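Local structure of uncharacterized protein Atu1656 (Agrobacterium tumefaciens, 2OJH) at residues A[153-158]-A[187-192]; A[167-170]-A[174-177]; A[230-235]-A[277-282]; A[252-255]-A[260-263]. The protein is of unknown function but belongs to the TolB family and folds as a six-bladed beta-propeller, a scaffold that in TolB itself takes part in protein-protein interactions. One frame throughout, in Å; residues are numbered along the deposited sequence.

Interaction 1: A[153-158]-A[187-192]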
loop_
_atom_site.group_PDB
_atom_site.type_symbol
_atom_site.label_atom_id
_atom_site.label_comp_id
_atom_site.label_asym_id
_atom_site.label_seq_id
_atom_site.Cartn_x
_atom_site.Cartn_y
_atom_site.Cartn_z
ATOM N N PHE A 153 -9.787 -0.997 14.706
ATOM C CA PHE A 153 -8.910 -0.797 13.565
ATOM C C PHE A 153 -8.797 0.708 13.327
ATOM O O PHE A 153 -9.766 1.332 12.882
ATOM C CB PHE A 153 -9.521 -1.417 12.293
ATOM C CG PHE A 153 -9.601 -2.919 12.301
ATOM C CD1 PHE A 153 -10.429 -3.590 13.204
ATOM C CD2 PHE A 153 -8.904 -3.658 11.359
ATOM C CE1 PHE A 153 -10.528 -4.981 13.187
ATOM C CE2 PHE A 153 -9.022 -5.060 11.317
ATOM C CZ PHE A 153 -9.800 -5.719 12.242
ATOM N N ASP A 154 -7.637 1.298 13.623
ATOM C CA ASP A 154 -7.503 2.740 13.439
ATOM C C ASP A 154 -6.299 3.161 12.637
ATOM O O ASP A 154 -5.315 2.394 12.488
ATOM C CB ASP A 154 -7.440 3.472 14.791
ATOM C CG ASP A 154 -8.806 3.656 15.419
ATOM O OD1 ASP A 154 -9.765 4.087 14.718
ATOM O OD2 ASP A 154 -8.910 3.356 16.624
ATOM N N ILE A 155 -6.361 4.415 12.183
ATOM C CA ILE A 155 -5.249 5.046 11.497
ATOM C C ILE A 155 -4.382 5.709 12.535
ATOM O O ILE A 155 -4.882 6.445 13.403
ATOM C CB ILE A 155 -5.768 6.105 10.480
ATOM C CG1 ILE A 155 -6.842 5.480 9.540
ATOM C CG2 ILE A 155 -4.600 6.765 9.714
ATOM C CD1 ILE A 155 -6.404 4.201 8.778
ATOM N N TYR A 156 -3.082 5.438 12.450
ATOM C CA TYR A 156 -2.102 6.017 13.364
ATOM C C TYR A 156 -1.020 6.651 12.521
ATOM O O TYR A 156 -0.851 6.305 11.340
ATOM C CB TYR A 156 -1.435 4.928 14.239
ATOM C CG TYR A 156 -2.347 4.353 15.272
ATOM C CD1 TYR A 156 -2.398 4.888 16.554
ATOM C CD2 TYR A 156 -3.213 3.296 14.956
ATOM C CE1 TYR A 156 -3.303 4.389 17.504
ATOM C CE2 TYR A 156 -4.113 2.800 15.897
ATOM C CZ TYR A 156 -4.147 3.353 17.163
ATOM O OH TYR A 156 -5.007 2.854 18.101
ATOM N N SER A 157 -0.248 7.556 13.130
ATOM C CA SER A 157 0.980 7.987 12.517
ATOM C C SER A 157 2.076 7.983 13.578
ATOM O O SER A 157 1.792 8.015 14.779
ATOM C CB SER A 157 0.821 9.373 11.888
ATOM O OG SER A 157 0.546 10.336 12.882
HETATM N N MSE A 158 3.320 7.889 13.147
HETATM C CA MSE A 158 4.423 7.922 14.091
HETATM C C MSE A 158 5.475 8.850 13.560
HETATM O O MSE A 158 5.733 8.879 12.363
HETATM C CB MSE A 158 5.000 6.521 14.325
HETATM C CG MSE A 158 6.340 6.504 15.083
HETATM SE SE MSE A 158 6.749 4.727 15.743
HETATM C CE MSE A 158 5.195 4.396 16.847
ATOM N N ILE A 187 -4.245 12.292 4.913
ATOM C CA ILE A 187 -3.992 10.858 4.802
ATOM C C ILE A 187 -5.310 10.257 4.280
ATOM O O ILE A 187 -6.341 10.464 4.898
ATOM C CB ILE A 187 -3.610 10.251 6.166
ATOM C CG1 ILE A 187 -2.173 10.682 6.567
ATOM C CG2 ILE A 187 -3.742 8.706 6.139
ATOM C CD1 ILE A 187 -1.913 10.587 8.057
ATOM N N TYR A 188 -5.264 9.556 3.145
ATOM C CA TYR A 188 -6.441 8.873 2.586
ATOM C C TYR A 188 -6.415 7.448 3.132
ATOM O O TYR A 188 -5.325 6.854 3.349
ATOM C CB TYR A 188 -6.381 8.834 1.046
ATOM C CG TYR A 188 -6.699 10.159 0.361
ATOM C CD1 TYR A 188 -5.858 11.276 0.484
ATOM C CD2 TYR A 188 -7.873 10.304 -0.398
ATOM C CE1 TYR A 188 -6.200 12.513 -0.143
ATOM C CE2 TYR A 188 -8.194 11.505 -1.024
ATOM C CZ TYR A 188 -7.361 12.596 -0.894
ATOM O OH TYR A 188 -7.713 13.756 -1.516
ATOM N N PHE A 189 -7.604 6.909 3.390
ATOM C CA PHE A 189 -7.737 5.586 4.001
ATOM C C PHE A 189 -9.138 5.063 3.676
ATOM O O PHE A 189 -9.917 5.765 2.998
ATOM C CB PHE A 189 -7.464 5.666 5.524
ATOM C CG PHE A 189 -8.517 6.439 6.302
ATOM C CD1 PHE A 189 -8.484 7.843 6.374
ATOM C CD2 PHE A 189 -9.538 5.759 6.955
ATOM C CE1 PHE A 189 -9.458 8.545 7.065
ATOM C CE2 PHE A 189 -10.535 6.464 7.670
ATOM C CZ PHE A 189 -10.493 7.867 7.713
ATOM N N ASN A 190 -9.452 3.831 4.078
ATOM C CA ASN A 190 -10.854 3.375 3.938
ATOM C C ASN A 190 -11.514 3.070 5.275
ATOM O O ASN A 190 -10.847 2.743 6.253
ATOM C CB ASN A 190 -11.022 2.211 2.923
ATOM C CG ASN A 190 -10.265 0.935 3.308
ATOM O OD1 ASN A 190 -9.334 0.925 4.118
ATOM N ND2 ASN A 190 -10.633 -0.142 2.662
ATOM N N SER A 191 -12.838 3.188 5.334
ATOM C CA SER A 191 -13.498 2.982 6.586
ATOM C C SER A 191 -14.813 2.274 6.314
ATOM O O SER A 191 -15.466 2.536 5.280
ATOM C CB SER A 191 -13.743 4.342 7.257
ATOM O OG SER A 191 -14.390 4.198 8.506
ATOM N N SER A 192 -15.200 1.383 7.226
ATOM C CA SER A 192 -16.466 0.659 7.088
ATOM C C SER A 192 -17.604 1.372 7.788
ATOM O O SER A 192 -18.718 0.827 7.864
ATOM C CB SER A 192 -16.351 -0.735 7.716
ATOM O OG SER A 192 -16.074 -0.628 9.119
#
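The backbone N of I155, the residue that meets F189 and I187, is bonded to T169 OG1, an atom that D154 OD1 also holds; D154 OD1 in turn meets the backbone N of G171. These polar links fix the 153-158 strand next to an apolar contact. I155 meets F189 with its ethyl branch: CG1 lies over one ring face, offset toward the rim, in a CH-pi contact of 4.0 Å from I155 CG1 to the F189 ring centroid, 25° off the normal. I155 CD1 continues past the root of the ring and comes to 3.7 Å from F189 CB. The other branch serves a different partner, I155 CG2 standing 4.2 Å from I187 CG2 as the two isoleucines overlap along their flanks, running contrary ways. This division follows from the first torsion of I155 (chi1 -52°), which sets CG2 anti to the backbone N and leaves CG1 on the other flank to face the phenyl. P178 on strand 175-180 touches both isoleucines, and T144 joins them from strand 142-149. With carbon meeting carbon throughout, the two blades are held here by dispersion and shape, and the polar bonding stays beside the contact.

Interaction 2: A[167-170]-A[174-177]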
loop_
_atom_site.group_PDB
_atom_site.type_symbol
_atom_site.label_atom_id
_atom_site.label_comp_id
_atom_site.label_asym_id
_atom_site.label_seq_id
_atom_site.Cartn_x
_atom_site.Cartn_y
_atom_site.Cartn_z
ATOM N N ARG A 167 -2.877 8.701 17.348
ATOM C CA ARG A 167 -4.088 8.052 16.873
ATOM C C ARG A 167 -4.937 9.071 16.079
ATOM O O ARG A 167 -5.304 10.129 16.616
ATOM C CB ARG A 167 -4.848 7.530 18.088
ATOM C CG ARG A 167 -5.987 6.620 17.748
ATOM C CD ARG A 167 -6.632 6.064 18.976
ATOM N NE ARG A 167 -7.888 5.405 18.645
ATOM C CZ ARG A 167 -8.787 5.010 19.532
ATOM N NH1 ARG A 167 -8.584 5.239 20.824
ATOM N NH2 ARG A 167 -9.904 4.406 19.127
ATOM N N LEU A 168 -5.234 8.770 14.814
ATOM C CA LEU A 168 -5.922 9.731 13.935
ATOM C C LEU A 168 -7.390 9.451 13.721
ATOM O O LEU A 168 -8.143 10.357 13.367
ATOM C CB LEU A 168 -5.219 9.842 12.578
ATOM C CG LEU A 168 -3.777 10.354 12.705
ATOM C CD1 LEU A 168 -3.056 10.139 11.414
ATOM C CD2 LEU A 168 -3.706 11.837 13.103
ATOM N N THR A 169 -7.786 8.198 13.893
ATOM C CA THR A 169 -9.200 7.852 13.917
ATOM C C THR A 169 -9.469 7.172 15.246
ATOM O O THR A 169 -8.543 6.680 15.887
ATOM C CB THR A 169 -9.650 6.977 12.714
ATOM O OG1 THR A 169 -8.960 5.718 12.722
ATOM C CG2 THR A 169 -9.388 7.684 11.396
ATOM N N HIS A 170 -10.732 7.155 15.647
ATOM C CA HIS A 170 -11.096 6.729 16.974
ATOM C C HIS A 170 -12.265 5.743 16.942
ATOM O O HIS A 170 -13.261 5.929 17.619
ATOM C CB HIS A 170 -11.357 7.963 17.870
ATOM C CG HIS A 170 -10.141 8.821 18.056
ATOM N ND1 HIS A 170 -9.800 9.826 17.175
ATOM C CD2 HIS A 170 -9.150 8.778 18.978
ATOM C CE1 HIS A 170 -8.658 10.376 17.559
ATOM N NE2 HIS A 170 -8.247 9.761 18.654
ATOM N N ARG A 174 -14.247 0.245 11.046
ATOM C CA ARG A 174 -12.850 -0.208 10.930
ATOM C C ARG A 174 -12.147 0.691 9.918
ATOM O O ARG A 174 -12.716 1.035 8.897
ATOM C CB ARG A 174 -12.757 -1.668 10.470
ATOM C CG ARG A 174 -13.583 -2.646 11.290
ATOM C CD ARG A 174 -13.347 -4.059 10.784
ATOM N NE ARG A 174 -13.909 -5.044 11.697
ATOM C CZ ARG A 174 -13.880 -6.360 11.496
ATOM N NH1 ARG A 174 -13.308 -6.859 10.415
ATOM N NH2 ARG A 174 -14.441 -7.162 12.374
ATOM N N ASN A 175 -10.911 1.067 10.198
ATOM C CA ASN A 175 -10.210 2.020 9.348
ATOM C C ASN A 175 -8.887 1.424 8.976
ATOM O O ASN A 175 -8.157 0.963 9.849
ATOM C CB ASN A 175 -10.012 3.346 10.084
ATOM C CG ASN A 175 -11.304 3.899 10.594
ATOM O OD1 ASN A 175 -12.146 4.385 9.812
ATOM N ND2 ASN A 175 -11.522 3.778 11.901
ATOM N N ASP A 176 -8.571 1.447 7.685
ATOM C CA ASP A 176 -7.425 0.701 7.184
ATOM C C ASP A 176 -6.770 1.425 6.015
ATOM O O ASP A 176 -7.287 2.441 5.519
ATOM C CB ASP A 176 -7.906 -0.679 6.739
ATOM C CG ASP A 176 -6.810 -1.730 6.744
ATOM O OD1 ASP A 176 -5.608 -1.403 6.726
ATOM O OD2 ASP A 176 -7.185 -2.914 6.762
ATOM N N GLY A 177 -5.596 0.926 5.608
ATOM C CA GLY A 177 -4.914 1.403 4.394
ATOM C C GLY A 177 -4.674 2.895 4.226
ATOM O O GLY A 177 -5.091 3.467 3.203
#
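T169 and N175 face each other, and their polar ends meet in a buried spot: T169 OG1 lies 3.3 Å from N175 ND2, but the angle is too poor for a hydrogen bond. Each group is satisfied by others. T169 OG1 has D154 as its main partner, whereas N175 ND2 bonds the carbonyl oxygens of F153 and E172, and N175 OD1 takes S191 OG and R193 NH2. Gripped at both ends, the amide is fixed in rotation, and T169 packs against it, with T169 CB 3.8 Å from N175 ND2. The other side is looser and faces solvent. R167 stretches out with a nearly extended chain, its guanidinium lying under H170, whose CD2 stands 3.5 Å above the plane, offset toward the rim. R167 NE makes a weak bond of 3.1 Å to T169 O, and R167 NH2 forms a salt bridge with D154 OD2. R174, also exposed, points away from the 167-170 segment. Further along, the backbone at G177 has positive phi (+52°), which favours glycine, and G177 N bonds D176 OD1 at 2.6 Å. Such a short connection, from the outermost strand of one blade to the innermost of the next, is the inter-blade link of a beta-propeller.

Interaction 3: A[230-235]-A[277-282]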
loop_
_atom_site.group_PDB
_atom_site.type_symbol
_atom_site.label_atom_id
_atom_site.label_comp_id
_atom_site.label_asym_id
_atom_site.label_seq_id
_atom_site.Cartn_x
_atom_site.Cartn_y
_atom_site.Cartn_z
ATOM N N LYS A 230 -4.623 12.720 -8.683
ATOM C CA LYS A 230 -5.366 11.460 -8.821
ATOM C C LYS A 230 -5.112 10.525 -7.658
ATOM O O LYS A 230 -4.048 10.544 -7.014
ATOM C CB LYS A 230 -4.966 10.728 -10.126
ATOM C CG LYS A 230 -5.345 11.404 -11.461
ATOM C CD LYS A 230 -6.849 11.447 -11.655
ATOM C CE LYS A 230 -7.212 12.024 -13.030
ATOM N NZ LYS A 230 -8.670 12.364 -13.164
ATOM N N VAL A 231 -6.110 9.685 -7.412
ATOM C CA VAL A 231 -6.014 8.578 -6.467
ATOM C C VAL A 231 -6.411 7.296 -7.207
ATOM O O VAL A 231 -7.498 7.240 -7.823
ATOM C CB VAL A 231 -7.017 8.799 -5.274
ATOM C CG1 VAL A 231 -7.087 7.565 -4.360
ATOM C CG2 VAL A 231 -6.637 10.080 -4.474
ATOM N N VAL A 232 -5.567 6.266 -7.091
ATOM C CA VAL A 232 -5.881 4.926 -7.627
ATOM C C VAL A 232 -6.318 4.034 -6.445
ATOM O O VAL A 232 -5.860 4.214 -5.309
ATOM C CB VAL A 232 -4.640 4.319 -8.404
ATOM C CG1 VAL A 232 -3.510 4.002 -7.461
ATOM C CG2 VAL A 232 -5.017 3.075 -9.207
ATOM N N PHE A 233 -7.202 3.076 -6.698
ATOM C CA PHE A 233 -7.715 2.233 -5.631
ATOM C C PHE A 233 -8.406 1.041 -6.282
ATOM O O PHE A 233 -8.531 1.000 -7.506
ATOM C CB PHE A 233 -8.641 3.010 -4.659
ATOM C CG PHE A 233 -9.932 3.518 -5.284
ATOM C CD1 PHE A 233 -9.940 4.701 -5.994
ATOM C CD2 PHE A 233 -11.135 2.850 -5.085
ATOM C CE1 PHE A 233 -11.132 5.192 -6.549
ATOM C CE2 PHE A 233 -12.334 3.324 -5.668
ATOM C CZ PHE A 233 -12.315 4.481 -6.389
ATOM N N VAL A 234 -8.760 0.041 -5.479
ATOM C CA VAL A 234 -9.462 -1.146 -5.978
ATOM C C VAL A 234 -10.897 -1.153 -5.449
ATOM O O VAL A 234 -11.105 -0.862 -4.279
ATOM C CB VAL A 234 -8.784 -2.414 -5.490
ATOM C CG1 VAL A 234 -9.604 -3.663 -5.830
ATOM C CG2 VAL A 234 -7.362 -2.538 -6.075
ATOM N N SER A 235 -11.862 -1.534 -6.285
ATOM C CA SER A 235 -13.269 -1.722 -5.878
ATOM C C SER A 235 -13.659 -3.199 -5.968
ATOM O O SER A 235 -13.602 -3.791 -7.050
ATOM C CB SER A 235 -14.221 -0.923 -6.779
ATOM O OG SER A 235 -14.228 0.454 -6.414
ATOM N N PRO A 277 1.961 1.654 -1.214
ATOM C CA PRO A 277 2.077 2.791 -2.143
ATOM C C PRO A 277 2.770 2.403 -3.442
ATOM O O PRO A 277 3.919 1.935 -3.418
ATOM C CB PRO A 277 2.870 3.825 -1.362
ATOM C CG PRO A 277 2.627 3.514 0.083
ATOM C CD PRO A 277 2.448 1.993 0.143
ATOM N N ASN A 278 2.056 2.528 -4.569
ATOM C CA ASN A 278 2.555 1.930 -5.834
ATOM C C ASN A 278 2.902 2.859 -7.037
ATOM O O ASN A 278 3.075 2.385 -8.166
ATOM C CB ASN A 278 1.537 0.900 -6.285
ATOM C CG ASN A 278 0.185 1.510 -6.508
ATOM O OD1 ASN A 278 -0.149 2.535 -5.901
ATOM N ND2 ASN A 278 -0.588 0.920 -7.408
ATOM N N TRP A 279 2.988 4.172 -6.815
ATOM C CA TRP A 279 3.140 5.115 -7.927
ATOM C C TRP A 279 4.599 5.261 -8.250
ATOM O O TRP A 279 5.462 5.301 -7.338
ATOM C CB TRP A 279 2.579 6.503 -7.555
ATOM C CG TRP A 279 1.062 6.592 -7.558
ATOM C CD1 TRP A 279 0.214 6.410 -6.507
ATOM C CD2 TRP A 279 0.244 6.856 -8.699
ATOM N NE1 TRP A 279 -1.105 6.564 -6.926
ATOM C CE2 TRP A 279 -1.098 6.865 -8.267
ATOM C CE3 TRP A 279 0.526 7.133 -10.043
ATOM C CZ2 TRP A 279 -2.160 7.090 -9.155
ATOM C CZ3 TRP A 279 -0.527 7.376 -10.918
ATOM C CH2 TRP A 279 -1.841 7.343 -10.475
ATOM N N SER A 280 4.884 5.363 -9.544
ATOM C CA SER A 280 6.161 5.908 -10.017
ATOM C C SER A 280 6.361 7.307 -9.422
ATOM O O SER A 280 5.385 8.040 -9.186
ATOM C CB SER A 280 6.095 6.028 -11.536
ATOM O OG SER A 280 7.208 6.738 -12.010
ATOM N N PRO A 281 7.625 7.704 -9.197
ATOM C CA PRO A 281 7.865 9.036 -8.653
ATOM C C PRO A 281 7.377 10.139 -9.588
ATOM O O PRO A 281 7.119 11.245 -9.124
ATOM C CB PRO A 281 9.390 9.084 -8.492
ATOM C CG PRO A 281 9.914 8.060 -9.398
ATOM C CD PRO A 281 8.883 6.967 -9.435
ATOM N N ASP A 282 7.244 9.851 -10.886
ATOM C CA ASP A 282 6.725 10.837 -11.845
ATOM C C ASP A 282 5.203 11.018 -11.815
ATOM O O ASP A 282 4.682 11.901 -12.491
ATOM C CB ASP A 282 7.196 10.537 -13.281
ATOM C CG ASP A 282 6.591 9.240 -13.875
ATOM O OD1 ASP A 282 5.505 8.750 -13.445
ATOM O OD2 ASP A 282 7.214 8.711 -14.830
#
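This is a buried van der Waals contact between blades, in which V232 on strand 230-237 packs against the indole of W279 in the loop leading to strand 285-291. V232 CG1 does most of the touching, reaching 3.6 Å from W279 NE1 and 3.8 Å from W279 CZ2, and V232 CB comes equally close to the benzo part at 3.8 Å from W279 CZ2. The methyl meets the indole obliquely, the two side chains lying flank to flank with their ends pointing contrary ways. A chi1 of 68° puts CG1 of V232 between its backbone N and carbonyl carbon, on the flank that faces the tryptophan. N278 adds a polar neighbour: its OD1 is 4.0 Å from V232 CG1 and is buried with no partner in the model, although its ND2 bonds the carbonyl oxygen of A287. K230 contributes at the margin with its backbone, since its side chain leads away.

The indole does not rotate freely, because its NE1 bonds the carbonyl oxygen of H223, a residue that is also backbone-bonded to V232. W279 through D282 spell most of the Trp-Ser-Pro-Asp-Gly signature of these propeller repeats, and D282 OD1 closes its turn by bonding the backbone N of D284. Around the contact, F286 on strand 285-291 meets W279 edge-to-face and also touches V232 and N278, while I29, S225 and P226 cover other parts of the indole; the indole thus packs where strands 217-224 and 230-237 of one sheet meet strand 285-291.

Interaction 4: A[252-255]-A[260-263]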
loop_
_atom_site.group_PDB
_atom_site.type_symbol
_atom_site.label_atom_id
_atom_site.label_comp_id
_atom_site.label_asym_id
_atom_site.label_seq_id
_atom_site.Cartn_x
_atom_site.Cartn_y
_atom_site.Cartn_z
ATOM N N GLN A 252 -9.638 1.375 -10.036
ATOM C CA GLN A 252 -10.322 2.621 -10.235
ATOM C C GLN A 252 -9.379 3.786 -10.098
ATOM O O GLN A 252 -8.340 3.684 -9.443
ATOM C CB GLN A 252 -11.408 2.808 -9.173
ATOM C CG GLN A 252 -12.372 1.672 -9.027
ATOM C CD GLN A 252 -13.403 1.688 -10.101
ATOM O OE1 GLN A 252 -13.237 1.036 -11.114
ATOM N NE2 GLN A 252 -14.463 2.464 -9.913
ATOM N N LEU A 253 -9.786 4.910 -10.683
ATOM C CA LEU A 253 -9.055 6.159 -10.553
ATOM C C LEU A 253 -10.073 7.274 -10.354
ATOM O O LEU A 253 -11.186 7.226 -10.923
ATOM C CB LEU A 253 -8.221 6.433 -11.816
ATOM C CG LEU A 253 -7.097 7.483 -11.763
ATOM C CD1 LEU A 253 -5.935 6.961 -11.003
ATOM C CD2 LEU A 253 -6.616 7.910 -13.182
HETATM N N MSE A 254 -9.693 8.259 -9.541
HETATM C CA MSE A 254 -10.505 9.462 -9.331
HETATM C C MSE A 254 -9.643 10.681 -8.995
HETATM O O MSE A 254 -8.462 10.545 -8.662
HETATM C CB MSE A 254 -11.468 9.216 -8.177
HETATM C CG MSE A 254 -10.729 9.042 -6.859
HETATM SE SE MSE A 254 -11.929 8.498 -5.422
HETATM C CE MSE A 254 -10.578 8.051 -4.095
ATOM N N ASP A 255 -10.260 11.862 -9.054
ATOM C CA ASP A 255 -9.628 13.123 -8.620
ATOM C C ASP A 255 -9.398 13.095 -7.097
ATOM O O ASP A 255 -10.058 12.321 -6.383
ATOM C CB ASP A 255 -10.524 14.323 -8.995
ATOM C CG ASP A 255 -10.708 14.494 -10.513
ATOM O OD1 ASP A 255 -9.868 13.995 -11.290
ATOM O OD2 ASP A 255 -11.697 15.142 -10.942
ATOM N N ASN A 260 -14.902 12.456 -10.661
ATOM C CA ASN A 260 -14.526 11.732 -11.896
ATOM C C ASN A 260 -13.983 10.325 -11.661
ATOM O O ASN A 260 -12.894 9.973 -12.132
ATOM C CB ASN A 260 -13.529 12.554 -12.724
ATOM C CG ASN A 260 -14.155 13.823 -13.290
ATOM O OD1 ASN A 260 -15.117 13.762 -14.070
ATOM N ND2 ASN A 260 -13.625 14.981 -12.890
ATOM N N VAL A 261 -14.749 9.520 -10.927
ATOM C CA VAL A 261 -14.342 8.138 -10.681
ATOM C C VAL A 261 -14.456 7.382 -12.006
ATOM O O VAL A 261 -15.458 7.500 -12.721
ATOM C CB VAL A 261 -15.216 7.457 -9.617
ATOM C CG1 VAL A 261 -14.710 6.049 -9.345
ATOM C CG2 VAL A 261 -15.198 8.265 -8.327
ATOM N N GLU A 262 -13.419 6.633 -12.351
ATOM C CA GLU A 262 -13.467 5.813 -13.552
ATOM C C GLU A 262 -12.837 4.457 -13.288
ATOM O O GLU A 262 -11.998 4.324 -12.395
ATOM C CB GLU A 262 -12.773 6.517 -14.724
ATOM C CG GLU A 262 -11.276 6.789 -14.513
ATOM C CD GLU A 262 -10.699 7.671 -15.611
ATOM O OE1 GLU A 262 -10.831 7.295 -16.801
ATOM O OE2 GLU A 262 -10.140 8.744 -15.293
ATOM N N THR A 263 -13.243 3.463 -14.069
ATOM C CA THR A 263 -12.581 2.152 -14.060
ATOM C C THR A 263 -11.463 2.171 -15.080
ATOM O O THR A 263 -11.693 2.378 -16.272
ATOM C CB THR A 263 -13.581 1.020 -14.382
ATOM O OG1 THR A 263 -14.624 1.054 -13.406
ATOM C CG2 THR A 263 -12.912 -0.343 -14.316
#
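L253 and E262 form the hydrogen-bonded pair of a beta-hairpin that joins the two outer strands of a propeller blade. The backbones run antiparallel, with L253 N bonded to E262 O at 2.9 Å and E262 N to L253 O at 2.7 Å. On the same face, L253 and E262 lie side by side, CB of the first 4.1 Å from CG of the second. The next pair, Q252 with T263, is non-hydrogen-bonded in its backbone and joined by side chains instead: T263 OG1 donates to Q252 OE1 over 2.7 Å, in the carbonyl plane and on a lone pair, with a C=O...donor angle of 130°. A bend at chi2 (-79°) turns the amide toward the 260-263 segment, which also brings its NE2 to 3.6 Å from V261 CG1. V261 CG2 meanwhile packs 3.9 Å from M254 CB. Outside this layer, E262 OE1 has a salt bridge to R32, which L253 also touches, and F233 and S235 back Q252 from the neighbouring strand. Near the turn, D255 is steadied through OD1 by K230, and its OD2 accepts N260 ND2 on the syn side at 2.7 Å, tilted out of the carboxylate plane, carboxylate and amide planes 73° apart.

Interactions 1 and 3 are buried contacts between blades, each made by apolar side chains without polar bonding between the segments. They touch where Y188 packs on V231. Interaction 2 is buried at its threonine-asparagine pair but has arginines and a histidine toward solvent; its strand 175-180 is the neighbour of 186-191 of interaction 1 in one sheet, and S191 and D154 tie the two by hydrogen bonds. Interaction 4 lies farthest from the centre of the chain, partly exposed, and adjoins interaction 3 through strands 230-237 and 247-255. Carbon packing marks interactions 1 and 3, a buried polar pair interaction 2, and strand pairing with side-chain bonds the more exposed interaction 4.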